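Local coordinates for Lmo0812 protein (Listeria monocytogenes serovar 1/2a, PDB 4YF1) that probably acts as a pyrophosphohydrolase of the HD-domain family, with a presumed ability to remove the 3'-diphosphate from guanosine-3',5'-bis(diphosphate), at residues 33-38 with 58-63. Numbering follows the deposited sequence.
Sequences FSHPLN and LHDAVE. With NA (sodium ion), chain E.
The carboxylate of Asp-60 meets the imidazole of His-35 edge to edge, the two planes only 11° apart. Both oxygens face the same ring carbon, CD2 of His-35 lying 3.2 Å from OD2 and 3.3 Å from OD1 of Asp-60, and no hydrogen bond joins the pair. With CG anti to the backbone N (chi1 179°), His-35 carries its ring from the first turn of helix 35-45 toward helix 50-64, while its two nitrogens bond elsewhere: NE2 to Asp-120 and ND1 to Asp-123, on helix 111-132. The pair illustrates how a histidine whose two nitrogens are engaged elsewhere, its rotation thereby fixed, can present a carbon edge to a carboxylate. Pro-36 brings CD and CG up to the same carboxylate, its side chain crossing that of Asp-60 at about a right angle, with CD 3.6 Å from Asp-60 OD2. Next door, His-59 packs its ring on His-87, and its NE2 lies 5.6 Å from His-35 NE2 without contact. Two residues beyond Asp-60, Val-62 O binds a sodium ion together with Thr-65 O and Met-67 O, well apart from the cluster. The convergence of His-35, His-59, Asp-60 and Asp-120, with no metal bound to them here, is consistent with the H...HD...D metal-binding motif of the HD-domain phosphohydrolases.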
ATOM      1  N   PHE A  33       0.383   4.217 -13.071  1.00 28.21           N
ATOM      2  CA  PHE A  33      -0.078   3.127 -13.952  1.00 30.92           C
ATOM      3  C   PHE A  33      -0.531   1.905 -13.176  1.00 31.61           C
ATOM      4  O   PHE A  33      -0.270   0.770 -13.538  1.00 32.63           O
ATOM      5  CB  PHE A  33       1.000   2.798 -14.979  1.00 32.81           C
ATOM      6  CG  PHE A  33       1.395   3.987 -15.777  1.00 33.70           C
ATOM      7  CD1 PHE A  33       0.627   4.388 -16.853  1.00 34.73           C
ATOM      8  CD2 PHE A  33       2.469   4.774 -15.389  1.00 33.81           C
ATOM      9  CE1 PHE A  33       0.957   5.527 -17.569  1.00 35.69           C
ATOM     10  CE2 PHE A  33       2.794   5.921 -16.091  1.00 34.28           C
ATOM     11  CZ  PHE A  33       2.042   6.297 -17.183  1.00 35.45           C
ATOM     12  N   SER A  34      -1.226   2.200 -12.089  1.00 31.14           N
ATOM     13  CA  SER A  34      -1.737   1.224 -11.163  1.00 32.06           C
ATOM     14  C   SER A  34      -2.811   1.934 -10.355  1.00 28.94           C
ATOM     15  O   SER A  34      -2.550   2.981  -9.784  1.00 27.72           O
ATOM     16  CB  SER A  34      -0.606   0.771 -10.247  1.00 34.62           C
ATOM     17  OG  SER A  34      -1.086   0.040  -9.151  1.00 38.20           O
ATOM     18  N   HIS A  35      -4.012   1.378 -10.326  1.00 27.66           N
ATOM     19  CA  HIS A  35      -5.126   1.970  -9.594  1.00 27.05           C
ATOM     20  C   HIS A  35      -4.806   2.166  -8.097  1.00 25.87           C
ATOM     21  O   HIS A  35      -4.964   3.263  -7.601  1.00 25.35           O
ATOM     22  CB  HIS A  35      -6.407   1.137  -9.828  1.00 28.45           C
ATOM     23  CG  HIS A  35      -7.610   1.641  -9.095  1.00 28.79           C
ATOM     24  ND1 HIS A  35      -8.248   2.812  -9.438  1.00 28.71           N
ATOM     25  CD2 HIS A  35      -8.311   1.120  -8.060  1.00 28.50           C
ATOM     26  CE1 HIS A  35      -9.283   2.999  -8.637  1.00 28.45           C
ATOM     27  NE2 HIS A  35      -9.338   1.991  -7.786  1.00 28.77           N
ATOM     28  N   PRO A  36      -4.295   1.130  -7.398  1.00 25.45           N
ATOM     29  CA  PRO A  36      -3.993   1.323  -5.961  1.00 24.32           C
ATOM     30  C   PRO A  36      -2.963   2.420  -5.684  1.00 22.87           C
ATOM     31  O   PRO A  36      -3.143   3.173  -4.734  1.00 23.11           O
ATOM     32  CB  PRO A  36      -3.437  -0.031  -5.531  1.00 25.46           C
ATOM     33  CG  PRO A  36      -4.011  -1.009  -6.498  1.00 26.52           C
ATOM     34  CD  PRO A  36      -4.063  -0.274  -7.809  1.00 26.92           C
ATOM     35  N   LEU A  37      -1.889   2.494  -6.475  1.00 21.65           N
ATOM     36  CA  LEU A  37      -0.880   3.519  -6.287  0.50 21.38           C
ATOM     37  C   LEU A  37      -1.447   4.912  -6.556  1.00 20.31           C
ATOM     38  O   LEU A  37      -1.143   5.851  -5.846  1.00 18.47           O
ATOM     39  CB  LEU A  37       0.352   3.225  -7.148  0.50 22.40           C
ATOM     40  CG  LEU A  37       1.276   2.114  -6.624  0.50 23.42           C
ATOM     41  CD1 LEU A  37       1.998   2.605  -5.396  0.50 23.51           C
ATOM     42  CD2 LEU A  37       0.568   0.821  -6.292  0.50 24.16           C
ATOM     43  N   ASN A  38      -2.268   5.036  -7.605  1.00 19.36           N
ATOM     44  CA  ASN A  38      -2.884   6.336  -7.916  1.00 19.00           C
ATOM     45  C   ASN A  38      -3.900   6.788  -6.874  1.00 17.99           C
ATOM     46  O   ASN A  38      -3.995   7.977  -6.571  1.00 18.70           O
ATOM     47  CB  ASN A  38      -3.577   6.336  -9.316  1.00 19.56           C
ATOM     48  CG  ASN A  38      -2.599   6.359 -10.488  1.00 21.03           C
ATOM     49  OD1 ASN A  38      -1.397   6.558 -10.339  1.00 21.14           O
ATOM     50  ND2 ASN A  38      -3.151   6.191 -11.719  1.00 21.91           N
ATOM     51  N   LEU A  58      -5.008  -1.061  -0.466  1.00 27.48           N
ATOM     52  CA  LEU A  58      -5.415  -2.470  -0.339  1.00 28.68           C
ATOM     53  C   LEU A  58      -6.806  -2.824  -0.883  1.00 29.69           C
ATOM     54  O   LEU A  58      -7.137  -4.007  -0.990  1.00 30.48           O
ATOM     55  CB  LEU A  58      -5.300  -2.899   1.110  1.00 28.47           C
ATOM     56  CG  LEU A  58      -3.875  -2.859   1.673  1.00 28.72           C
ATOM     57  CD1 LEU A  58      -3.897  -3.122   3.170  1.00 28.83           C
ATOM     58  CD2 LEU A  58      -2.964  -3.857   0.978  1.00 29.48           C
ATOM     59  N   HIS A  59      -7.600  -1.822  -1.245  1.00 28.79           N
ATOM     60  CA  HIS A  59      -8.948  -2.075  -1.747  1.00 30.19           C
ATOM     61  C   HIS A  59      -8.995  -3.139  -2.864  1.00 30.69           C
ATOM     62  O   HIS A  59      -9.718  -4.133  -2.732  1.00 29.31           O
ATOM     63  CB  HIS A  59      -9.618  -0.752  -2.159  1.00 30.11           C
ATOM     64  CG  HIS A  59     -10.905  -0.920  -2.904  1.00 31.90           C
ATOM     65  ND1 HIS A  59     -12.123  -1.055  -2.274  1.00 33.28           N
ATOM     66  CD2 HIS A  59     -11.161  -0.986  -4.235  1.00 33.81           C
ATOM     67  CE1 HIS A  59     -13.075  -1.193  -3.184  1.00 34.04           C
ATOM     68  NE2 HIS A  59     -12.518  -1.143  -4.380  1.00 34.51           N
ATOM     69  N   ASP A  60      -8.220  -2.945  -3.932  1.00 32.45           N
ATOM     70  CA  ASP A  60      -8.190  -3.914  -5.069  1.00 34.76           C
ATOM     71  C   ASP A  60      -7.640  -5.285  -4.684  1.00 35.45           C
ATOM     72  O   ASP A  60      -8.021  -6.289  -5.285  1.00 36.25           O
ATOM     73  CB  ASP A  60      -7.321  -3.412  -6.230  1.00 36.83           C
ATOM     74  CG  ASP A  60      -7.940  -2.264  -7.001  1.00 38.20           C
ATOM     75  OD1 ASP A  60      -9.032  -1.754  -6.642  1.00 37.48           O
ATOM     76  OD2 ASP A  60      -7.306  -1.882  -8.005  1.00 42.12           O
ATOM     77  N   ALA A  61      -6.731  -5.316  -3.706  1.00 34.37           N
ATOM     78  CA  ALA A  61      -6.136  -6.579  -3.252  1.00 35.34           C
ATOM     79  C   ALA A  61      -7.205  -7.494  -2.665  1.00 36.49           C
ATOM     80  O   ALA A  61      -7.209  -8.706  -2.920  1.00 36.83           O
ATOM     81  CB  ALA A  61      -5.048  -6.321  -2.229  1.00 34.51           C
ATOM     82  N   VAL A  62      -8.123  -6.914  -1.888  1.00 36.99           N
ATOM     83  CA  VAL A  62      -9.199  -7.695  -1.275  1.00 38.50           C
ATOM     84  C   VAL A  62     -10.256  -8.081  -2.300  1.00 40.60           C
ATOM     85  O   VAL A  62     -10.671  -9.246  -2.347  1.00 40.74           O
ATOM     86  CB  VAL A  62      -9.912  -6.934  -0.149  1.00 37.80           C
ATOM     87  CG1 VAL A  62     -11.012  -7.803   0.461  1.00 39.15           C
ATOM     88  CG2 VAL A  62      -8.923  -6.542   0.912  1.00 38.03           C
ATOM     89  N   GLU A  63     -10.715  -7.114  -3.091  1.00 41.67           N
ATOM     90  CA  GLU A  63     -11.752  -7.392  -4.101  1.00 44.58           C
ATOM     91  C   GLU A  63     -11.299  -8.241  -5.300  1.00 45.05           C
ATOM     92  O   GLU A  63     -12.085  -9.061  -5.795  1.00 44.96           O
ATOM     93  CB  GLU A  63     -12.402  -6.096  -4.618  1.00 46.25           C
ATOM     94  CG  GLU A  63     -13.220  -5.347  -3.570  1.00 48.12           C
ATOM     95  CD  GLU A  63     -14.218  -4.356  -4.168  1.00 52.11           C
ATOM     96  OE1 GLU A  63     -15.117  -3.935  -3.406  1.00 51.44           O
ATOM     97  OE2 GLU A  63     -14.136  -4.017  -5.391  1.00 53.57           O
TER
HETATM   98 NA    NA E 201     -10.493 -11.390  -1.676  1.00 48.50          NA